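Local coordinates for protein VP1 (Polyomavirus HPyV6, PDB 4PCG) that forms the jelly-roll pentamers of the viral capsid as its major protein and probably takes part in attachment to host cells, at residues 25-30 against 263-268; 40-45 against 256-261; 87-92 against 208-213. One frame throughout, in Å; residues are numbered along the deposited sequence.

Interaction 1. Residues 25-30 against 263-268; sequences AILLPN and RFFRVH
Ala-25, Ile-26 and Leu-27 pair with Phe-265, Phe-264 and Arg-263 as neighbouring antiparallel strands in the beta-sheet framework of the VP1 jelly roll. The strand axes come within 4.6 Å. Four backbone bonds join them. Ala-25 and Phe-265 form a hydrogen-bonded pair: Phe-265 N gives to Ala-25 O at 2.8 Å, and Ala-25 N gives back to Phe-265 O. Leu-27 and Arg-263 form the second such pair, with Leu-27 N to Arg-263 O at 2.9 Å and Arg-263 N giving back to Leu-27 O. Between them Ile-26 and Phe-264 make a non-hydrogen-bonded pair. Here the backbones draw closer, and CA-H...O contacts run from Ile-26 CA to Arg-263 O and from Phe-264 CA to Ala-25 O.

Side chains alternate between the two faces. On one face, Ile-26 CG1 meets the rim of the Phe-264 ring, near the ring plane, at 3.9 Å from CD1. The Phe-264 ring swings anti to its backbone N (chi1 176°), which sets CD1 beside the isoleucine. Thr-182 and Pro-181 of a second subunit pack on Ile-26 and Phe-264, so this face lies at a subunit interface of the pentamer. On the other face, both methyls of Leu-27 reach the Phe-265 ring: CD1 lies 3.9 Å from Phe-265 CD1, and CD2 lies 3.9 Å from Phe-265 CE1. Leu-230 of strand 227-239 packs on both residues.

Arg-263 CB is on the Leu-27 and Phe-265 face, but the guanidinium leads away to a salt bridge with Asp-234 and a hydrogen bond to Thr-90. The buried charge is thus met by partners elsewhere in the sheet. Such antiparallel pairing of neighbouring strands is typical of the jelly roll.

Interaction 2. Residues 40-45 against 256-261; sequences YQSRGA and SVQAAF
Arg-43 and Gln-258 meet through their side-chain ends. The arginine chain is extended from CG to NE, and NE gives a hydrogen bond to Gln-258 OE1 at 2.8 Å. NH2 adds a weak one to the same oxygen. The guanidinium and amide planes are turned 69° apart, and NE lies tilted from the carbonyl plane. The glutamine chain bends at chi2 (77°), which brings its amide back over its own strand. There NE2 bonds to Ala-259 O at 2.9 Å, nearly straight, fixing the amide rotation. Water 1 accepts from NE2 and gives to Ser-42 OG.

Ser-42 OG sits between its backbone N and carbonyl carbon (chi1 53°). From there it lies at the edge of the Phe-261 ring, 3.6 Å from CD1, and bonds to Ser-156 O of a second subunit. Two backbone bonds hold the segments together: Ala-259 N to Ser-42 O at 2.8 Å, and Gly-44 N to Val-257 O at 3.0 Å. Water 3 links Ala-45 O to Val-257 N.

The loop 40-45 lies along the start of strand 256-274. Strand 227-239 also borders the contact, with Val-239 touching both Arg-43 and Gln-258.

Interaction 3. Residues 87-92 against 208-213; sequences RVETEL and QSTTPL
Thr-211 N gives a hydrogen bond of 2.8 Å to Val-88 O, and Val-88 N gives back to Thr-211 O at 3.0 Å. Beside this backbone pair, Val-88 CG1 meets Leu-213 CD2 at 3.8 Å.

Thr-210 OG1, anti to its backbone N (chi1 176°), accepts a hydrogen bond of 2.9 Å from Arg-87 NH1, close to the guanidinium plane. The extended arginine chain passes across Thr-210, with Arg-87 CD 3.5 Å from OG1. The same NH1 makes a salt bridge to Glu-89 OE2 at 3.3 Å, whose hydrogen bond is weak, so NH1 is shared between the two segments. The carboxylate of Glu-89 is shared further, with Arg-266 and His-268 of strand 256-274. At the other end, waters 4 and 5 both lie between Glu-91 OE2 and Ser-209 O. A bend at chi2 (-70°) turns the Glu-91 carboxylate toward Ser-209, and its OE1 takes the N-H of Gly-206.

Polar bonds and water thus dominate the partly exposed margin, while Val-88 and Leu-213 close the buried side. Two arginines and the N-H of His-268 lie around the Glu-89 carboxylate, which would favour its charged form.

In the fold
From the N terminus, strand 9-27 comes first, and its last residues pair in interaction 1 with strand 256-274, which closes a loop of 232 residues. The loop that follows turns back in interaction 2 onto the start of that same late strand. Strand 79-93 then meets residues 208-213 in interaction 3. The three are nested: interaction 3 lies within the loop of interaction 2, and that within the loop of interaction 1. Strand 256-274 lies between strands 9-27 and 79-93 in the sheet, so interactions 1 and 3 meet across adjacent strands. Pro-29 packs against Ala-260, joining interactions 1 and 2. All three contacts also touch the second subunit.

Interaction 1. Residues 25-30 against 263-268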
loop_
_atom_site.group_PDB
_atom_site.type_symbol
_atom_site.label_atom_id
_atom_site.label_comp_id
_atom_site.label_asym_id
_atom_site.label_seq_id
_atom_site.Cartn_x
_atom_site.Cartn_y
_atom_site.Cartn_z
ATOM N N ALA B 25 15.458 -20.626 16.478
ATOM C CA ALA B 25 15.543 -21.583 15.395
ATOM C C ALA B 25 15.486 -20.871 14.064
ATOM O O ALA B 25 14.927 -19.781 13.968
ATOM C CB ALA B 25 14.395 -22.571 15.485
ATOM N N ILE B 26 16.066 -21.477 13.038
ATOM C CA ILE B 26 15.831 -21.015 11.671
ATOM C C ILE B 26 15.230 -22.183 10.925
ATOM O O ILE B 26 15.873 -23.224 10.800
ATOM C CB ILE B 26 17.105 -20.526 10.968
ATOM C CG1 ILE B 26 17.614 -19.250 11.645
ATOM C CG2 ILE B 26 16.814 -20.228 9.492
ATOM C CD1 ILE B 26 18.926 -18.746 11.121
ATOM N N LEU B 27 13.981 -22.016 10.497
ATOM C CA LEU B 27 13.269 -23.027 9.753
ATOM C C LEU B 27 13.701 -22.843 8.306
ATOM O O LEU B 27 13.682 -21.721 7.815
ATOM C CB LEU B 27 11.747 -22.854 9.938
ATOM C CG LEU B 27 11.214 -23.678 11.114
ATOM C CD1 LEU B 27 11.829 -23.273 12.437
ATOM C CD2 LEU B 27 9.697 -23.651 11.133
ATOM N N LEU B 28 14.108 -23.931 7.657
ATOM C CA LEU B 28 14.705 -23.884 6.325
ATOM C C LEU B 28 13.685 -24.338 5.282
ATOM O O LEU B 28 12.849 -25.204 5.558
ATOM C CB LEU B 28 15.945 -24.769 6.286
ATOM C CG LEU B 28 16.998 -24.484 7.370
ATOM C CD1 LEU B 28 18.034 -25.569 7.348
ATOM C CD2 LEU B 28 17.605 -23.103 7.164
ATOM N N PRO B 29 13.738 -23.740 4.066
ATOM C CA PRO B 29 12.764 -24.103 3.045
ATOM C C PRO B 29 12.869 -25.582 2.647
ATOM O O PRO B 29 13.946 -26.136 2.568
ATOM C CB PRO B 29 13.116 -23.187 1.876
ATOM C CG PRO B 29 14.549 -22.854 2.061
ATOM C CD PRO B 29 14.739 -22.790 3.562
ATOM N N ASN B 30 11.730 -26.174 2.335
ATOM C CA ASN B 30 11.625 -27.604 2.183
ATOM C C ASN B 30 10.756 -27.962 0.975
ATOM O O ASN B 30 9.561 -27.680 0.966
ATOM C CB ASN B 30 10.969 -28.094 3.473
ATOM C CG ASN B 30 10.457 -29.480 3.376
ATOM O OD1 ASN B 30 11.073 -30.358 2.725
ATOM N ND2 ASN B 30 9.314 -29.719 4.018
ATOM N N ARG B 263 13.424 -18.866 7.822
ATOM C CA ARG B 263 12.659 -17.988 8.707
ATOM C C ARG B 263 13.168 -18.172 10.128
ATOM O O ARG B 263 13.135 -19.288 10.675
ATOM C CB ARG B 263 11.152 -18.279 8.662
ATOM C CG ARG B 263 10.359 -17.464 9.682
ATOM C CD ARG B 263 8.862 -17.675 9.574
ATOM N NE ARG B 263 8.238 -16.972 8.432
ATOM C CZ ARG B 263 7.873 -15.697 8.446
ATOM N NH1 ARG B 263 8.094 -14.925 9.525
ATOM N NH2 ARG B 263 7.299 -15.161 7.379
ATOM N N PHE B 264 13.672 -17.074 10.695
ATOM C CA PHE B 264 14.153 -17.033 12.059
ATOM C C PHE B 264 12.983 -16.922 13.019
ATOM O O PHE B 264 12.049 -16.169 12.749
ATOM C CB PHE B 264 15.086 -15.826 12.236
ATOM C CG PHE B 264 15.584 -15.621 13.631
ATOM C CD1 PHE B 264 16.566 -16.444 14.165
ATOM C CD2 PHE B 264 15.108 -14.563 14.413
ATOM C CE1 PHE B 264 17.043 -16.258 15.453
ATOM C CE2 PHE B 264 15.592 -14.365 15.694
ATOM C CZ PHE B 264 16.566 -15.198 16.213
ATOM N N PHE B 265 13.061 -17.659 14.131
ATOM C CA PHE B 265 12.142 -17.511 15.265
ATOM C C PHE B 265 12.980 -17.364 16.555
ATOM O O PHE B 265 13.965 -18.073 16.770
ATOM C CB PHE B 265 11.256 -18.750 15.483
ATOM C CG PHE B 265 10.232 -19.041 14.411
ATOM C CD1 PHE B 265 10.596 -19.620 13.196
ATOM C CD2 PHE B 265 8.880 -18.833 14.656
ATOM C CE1 PHE B 265 9.626 -19.953 12.254
ATOM C CE2 PHE B 265 7.908 -19.167 13.718
ATOM C CZ PHE B 265 8.286 -19.742 12.509
ATOM N N ARG B 266 12.564 -16.447 17.417
ATOM C CA ARG B 266 12.996 -16.400 18.790
ATOM C C ARG B 266 11.729 -16.312 19.614
ATOM O O ARG B 266 11.041 -15.298 19.601
ATOM C CB ARG B 266 13.853 -15.153 19.068
ATOM C CG ARG B 266 14.346 -15.100 20.496
ATOM C CD ARG B 266 15.229 -13.891 20.767
ATOM N NE ARG B 266 16.558 -14.072 20.202
ATOM C CZ ARG B 266 17.170 -13.293 19.311
ATOM N NH1 ARG B 266 18.397 -13.626 18.904
ATOM N NH2 ARG B 266 16.606 -12.201 18.826
ATOM N N VAL B 267 11.446 -17.368 20.356
ATOM C CA VAL B 267 10.230 -17.469 21.131
ATOM C C VAL B 267 10.602 -17.296 22.600
ATOM O O VAL B 267 11.555 -17.885 23.087
ATOM C CB VAL B 267 9.534 -18.827 20.924
ATOM C CG1 VAL B 267 8.229 -18.899 21.720
ATOM C CG2 VAL B 267 9.269 -19.101 19.455
ATOM N N HIS B 268 9.838 -16.470 23.310
ATOM C CA HIS B 268 10.089 -16.182 24.695
ATOM C C HIS B 268 9.047 -16.831 25.570
ATOM O O HIS B 268 7.860 -16.754 25.267
ATOM C CB HIS B 268 10.079 -14.667 24.922
ATOM C CG HIS B 268 11.142 -13.945 24.160
ATOM N ND1 HIS B 268 12.393 -13.702 24.685
ATOM C CD2 HIS B 268 11.153 -13.437 22.902
ATOM C CE1 HIS B 268 13.126 -13.055 23.791
ATOM N NE2 HIS B 268 12.390 -12.863 22.709
#

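Interaction 2. Residues 40-45 against 256-261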
loop_
_atom_site.group_PDB
_atom_site.type_symbol
_atom_site.label_atom_id
_atom_site.label_comp_id
_atom_site.label_asym_id
_atom_site.label_seq_id
_atom_site.Cartn_x
_atom_site.Cartn_y
_atom_site.Cartn_z
ATOM N N TYR B 40 16.292 -29.568 2.090
ATOM C CA TYR B 40 16.424 -28.132 2.337
ATOM C C TYR B 40 17.126 -27.461 1.188
ATOM O O TYR B 40 18.299 -27.713 0.919
ATOM C CB TYR B 40 17.081 -27.818 3.667
ATOM C CG TYR B 40 16.369 -28.417 4.841
ATOM C CD1 TYR B 40 15.036 -28.127 5.104
ATOM C CD2 TYR B 40 17.049 -29.256 5.716
ATOM C CE1 TYR B 40 14.392 -28.653 6.200
ATOM C CE2 TYR B 40 16.413 -29.805 6.804
ATOM C CZ TYR B 40 15.098 -29.507 7.042
ATOM O OH TYR B 40 14.483 -30.065 8.128
ATOM N N GLN B 41 16.366 -26.656 0.471
ATOM C CA GLN B 41 16.889 -25.903 -0.653
ATOM C C GLN B 41 15.968 -24.725 -0.873
ATOM O O GLN B 41 14.769 -24.806 -0.627
ATOM C CB GLN B 41 17.000 -26.772 -1.900
ATOM C CG GLN B 41 15.710 -27.393 -2.416
ATOM C CD GLN B 41 16.046 -28.419 -3.507
ATOM O OE1 GLN B 41 16.821 -29.355 -3.261
ATOM N NE2 GLN B 41 15.539 -28.208 -4.729
ATOM N N SER B 42 16.536 -23.609 -1.307
ATOM C CA SER B 42 15.727 -22.391 -1.444
ATOM C C SER B 42 15.079 -22.225 -2.816
ATOM O O SER B 42 14.205 -21.376 -2.961
ATOM C CB SER B 42 16.556 -21.151 -1.084
ATOM O OG SER B 42 17.764 -21.091 -1.804
ATOM N N ARG B 43 15.499 -23.025 -3.804
ATOM C CA ARG B 43 14.803 -23.092 -5.108
ATOM C C ARG B 43 14.396 -24.517 -5.365
ATOM O O ARG B 43 15.183 -25.431 -5.144
ATOM C CB ARG B 43 15.708 -22.596 -6.236
ATOM C CG ARG B 43 15.927 -21.098 -6.146
ATOM C CD ARG B 43 16.862 -20.605 -7.227
ATOM N NE ARG B 43 17.040 -19.157 -7.137
ATOM C CZ ARG B 43 17.649 -18.425 -8.044
ATOM N NH1 ARG B 43 18.184 -18.978 -9.118
ATOM N NH2 ARG B 43 17.729 -17.127 -7.875
ATOM N N GLY B 44 13.163 -24.707 -5.812
ATOM C CA GLY B 44 12.692 -26.030 -6.136
ATOM C C GLY B 44 13.300 -26.524 -7.430
ATOM O O GLY B 44 13.965 -25.779 -8.161
ATOM N N ALA B 45 13.047 -27.800 -7.722
ATOM C CA ALA B 45 13.253 -28.329 -9.053
ATOM C C ALA B 45 12.327 -27.554 -10.005
ATOM O O ALA B 45 11.319 -26.975 -9.571
ATOM C CB ALA B 45 12.924 -29.830 -9.094
ATOM N N SER B 256 11.475 -22.095 -11.746
ATOM C CA SER B 256 11.456 -22.752 -10.429
ATOM C C SER B 256 10.891 -21.833 -9.368
ATOM O O SER B 256 10.992 -20.612 -9.493
ATOM C CB SER B 256 12.876 -23.143 -10.032
ATOM O OG SER B 256 13.401 -24.009 -11.039
ATOM N N VAL B 257 10.317 -22.417 -8.317
ATOM C CA VAL B 257 9.836 -21.648 -7.192
ATOM C C VAL B 257 11.019 -21.186 -6.329
ATOM O O VAL B 257 11.907 -21.971 -6.053
ATOM C CB VAL B 257 8.888 -22.470 -6.311
ATOM C CG1 VAL B 257 8.524 -21.700 -5.052
ATOM C CG2 VAL B 257 7.644 -22.861 -7.094
ATOM N N GLN B 258 11.006 -19.909 -5.933
ATOM C CA GLN B 258 11.985 -19.309 -5.031
ATOM C C GLN B 258 11.360 -19.143 -3.639
ATOM O O GLN B 258 10.326 -18.481 -3.495
ATOM C CB GLN B 258 12.392 -17.918 -5.548
ATOM C CG GLN B 258 13.303 -17.147 -4.612
ATOM C CD GLN B 258 14.720 -17.645 -4.681
ATOM O OE1 GLN B 258 15.371 -17.479 -5.700
ATOM N NE2 GLN B 258 15.208 -18.248 -3.616
ATOM N N ALA B 259 12.006 -19.732 -2.637
ATOM C CA ALA B 259 11.643 -19.544 -1.243
ATOM C C ALA B 259 12.674 -18.634 -0.565
ATOM O O ALA B 259 13.763 -18.403 -1.084
ATOM C CB ALA B 259 11.574 -20.909 -0.534
ATOM N N ALA B 260 12.325 -18.123 0.607
ATOM C CA ALA B 260 13.297 -17.443 1.444
ATOM C C ALA B 260 14.390 -18.423 1.881
ATOM O O ALA B 260 14.220 -19.665 1.853
ATOM C CB ALA B 260 12.598 -16.806 2.658
ATOM N N PHE B 261 15.538 -17.897 2.275
ATOM C CA PHE B 261 16.632 -18.775 2.724
ATOM C C PHE B 261 16.375 -19.392 4.097
ATOM O O PHE B 261 16.968 -20.396 4.462
ATOM C CB PHE B 261 17.966 -18.041 2.753
ATOM C CG PHE B 261 18.378 -17.453 1.435
ATOM C CD1 PHE B 261 18.225 -18.167 0.249
ATOM C CD2 PHE B 261 18.967 -16.221 1.380
ATOM C CE1 PHE B 261 18.634 -17.633 -0.961
ATOM C CE2 PHE B 261 19.387 -15.664 0.177
ATOM C CZ PHE B 261 19.219 -16.369 -1.008
HETATM O O HOH W 1 17.979 -19.412 -3.933
HETATM O O HOH W 2 15.419 -25.517 -10.376
HETATM O O HOH W 3 9.993 -25.221 -8.150
#

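Interaction 3. Residues 87-92 against 208-213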
loop_
_atom_site.group_PDB
_atom_site.type_symbol
_atom_site.label_atom_id
_atom_site.label_comp_id
_atom_site.label_asym_id
_atom_site.label_seq_id
_atom_site.Cartn_x
_atom_site.Cartn_y
_atom_site.Cartn_z
ATOM N N ARG B 87 5.547 -14.213 23.575
ATOM C CA ARG B 87 5.881 -13.385 22.424
ATOM C C ARG B 87 6.928 -14.053 21.554
ATOM O O ARG B 87 7.615 -14.970 21.992
ATOM C CB ARG B 87 6.341 -11.975 22.816
ATOM C CG ARG B 87 7.701 -11.907 23.460
ATOM C CD ARG B 87 7.955 -10.491 23.980
ATOM N NE ARG B 87 9.291 -10.371 24.553
ATOM C CZ ARG B 87 10.410 -10.208 23.839
ATOM N NH1 ARG B 87 10.375 -10.142 22.514
ATOM N NH2 ARG B 87 11.586 -10.124 24.450
ATOM N N VAL B 88 6.995 -13.602 20.311
ATOM C CA VAL B 88 7.884 -14.182 19.319
ATOM C C VAL B 88 8.425 -13.083 18.410
ATOM O O VAL B 88 7.711 -12.130 18.047
ATOM C CB VAL B 88 7.190 -15.276 18.480
ATOM C CG1 VAL B 88 5.974 -14.734 17.742
ATOM C CG2 VAL B 88 8.186 -15.918 17.513
ATOM N N GLU B 89 9.712 -13.199 18.095
ATOM C CA GLU B 89 10.307 -12.401 17.028
ATOM C C GLU B 89 10.480 -13.363 15.874
ATOM O O GLU B 89 11.004 -14.458 16.066
ATOM C CB GLU B 89 11.692 -11.890 17.435
ATOM C CG GLU B 89 11.711 -11.070 18.713
ATOM C CD GLU B 89 13.057 -11.098 19.431
ATOM O OE1 GLU B 89 14.165 -11.094 18.808
ATOM O OE2 GLU B 89 12.996 -11.092 20.657
ATOM N N THR B 90 10.005 -13.000 14.687
ATOM C CA THR B 90 10.215 -13.864 13.539
ATOM C C THR B 90 10.529 -12.986 12.334
ATOM O O THR B 90 9.936 -11.921 12.159
ATOM C CB THR B 90 9.037 -14.846 13.300
ATOM O OG1 THR B 90 9.318 -15.699 12.178
ATOM C CG2 THR B 90 7.716 -14.136 13.037
ATOM N N GLU B 91 11.479 -13.434 11.530
ATOM C CA GLU B 91 12.030 -12.608 10.446
ATOM C C GLU B 91 12.498 -13.508 9.326
ATOM O O GLU B 91 12.999 -14.611 9.580
ATOM C CB GLU B 91 13.237 -11.821 10.963
ATOM C CG GLU B 91 12.965 -10.905 12.171
ATOM C CD GLU B 91 12.114 -9.691 11.843
ATOM O OE1 GLU B 91 12.040 -9.296 10.660
ATOM O OE2 GLU B 91 11.545 -9.075 12.776
ATOM N N LEU B 92 12.320 -13.045 8.091
ATOM C CA LEU B 92 12.760 -13.764 6.913
ATOM C C LEU B 92 14.178 -13.373 6.542
ATOM O O LEU B 92 14.568 -12.194 6.649
ATOM C CB LEU B 92 11.859 -13.446 5.720
ATOM C CG LEU B 92 10.467 -14.069 5.666
ATOM C CD1 LEU B 92 9.796 -13.844 4.322
ATOM C CD2 LEU B 92 10.606 -15.556 5.928
ATOM N N GLN B 208 14.184 -5.544 15.552
ATOM C CA GLN B 208 13.545 -4.717 16.569
ATOM C C GLN B 208 12.079 -5.117 16.823
ATOM O O GLN B 208 11.485 -4.664 17.775
ATOM C CB GLN B 208 13.619 -3.243 16.186
ATOM C CG GLN B 208 15.033 -2.658 16.284
ATOM C CD GLN B 208 15.081 -1.195 15.872
ATOM O OE1 GLN B 208 15.285 -0.315 16.709
ATOM N NE2 GLN B 208 14.834 -0.934 14.596
ATOM N N SER B 209 11.486 -5.915 15.965
ATOM C CA SER B 209 10.040 -6.143 16.053
ATOM C C SER B 209 9.759 -7.397 16.885
ATOM O O SER B 209 10.502 -8.356 16.834
ATOM C CB SER B 209 9.484 -6.302 14.652
ATOM O OG SER B 209 8.136 -6.711 14.701
ATOM N N THR B 210 8.676 -7.377 17.646
ATOM C CA THR B 210 8.235 -8.548 18.383
ATOM C C THR B 210 6.696 -8.632 18.296
ATOM O O THR B 210 6.031 -7.619 18.212
ATOM C CB THR B 210 8.722 -8.455 19.840
ATOM O OG1 THR B 210 8.220 -9.563 20.586
ATOM C CG2 THR B 210 8.287 -7.143 20.496
ATOM N N THR B 211 6.162 -9.841 18.298
ATOM C CA THR B 211 4.730 -10.083 18.146
ATOM C C THR B 211 4.202 -10.774 19.398
ATOM O O THR B 211 4.689 -11.836 19.744
ATOM C CB THR B 211 4.502 -10.999 16.948
ATOM O OG1 THR B 211 4.882 -10.304 15.761
ATOM C CG2 THR B 211 3.036 -11.420 16.837
ATOM N N PRO B 212 3.204 -10.189 20.067
ATOM C CA PRO B 212 2.673 -10.894 21.251
ATOM C C PRO B 212 1.875 -12.151 20.873
ATOM O O PRO B 212 1.294 -12.227 19.793
ATOM C CB PRO B 212 1.789 -9.859 21.935
ATOM C CG PRO B 212 1.688 -8.696 21.013
ATOM C CD PRO B 212 2.548 -8.890 19.818
ATOM N N LEU B 213 1.903 -13.147 21.746
ATOM C CA LEU B 213 1.186 -14.404 21.526
ATOM C C LEU B 213 0.042 -14.565 22.525
ATOM O O LEU B 213 -0.617 -15.598 22.581
ATOM C CB LEU B 213 2.148 -15.585 21.632
ATOM C CG LEU B 213 3.270 -15.676 20.606
ATOM C CD1 LEU B 213 4.217 -16.805 20.966
ATOM C CD2 LEU B 213 2.693 -15.877 19.211
HETATM O O HOH W 4 9.579 -10.115 14.607
HETATM O O HOH W 5 12.836 -8.748 15.265
#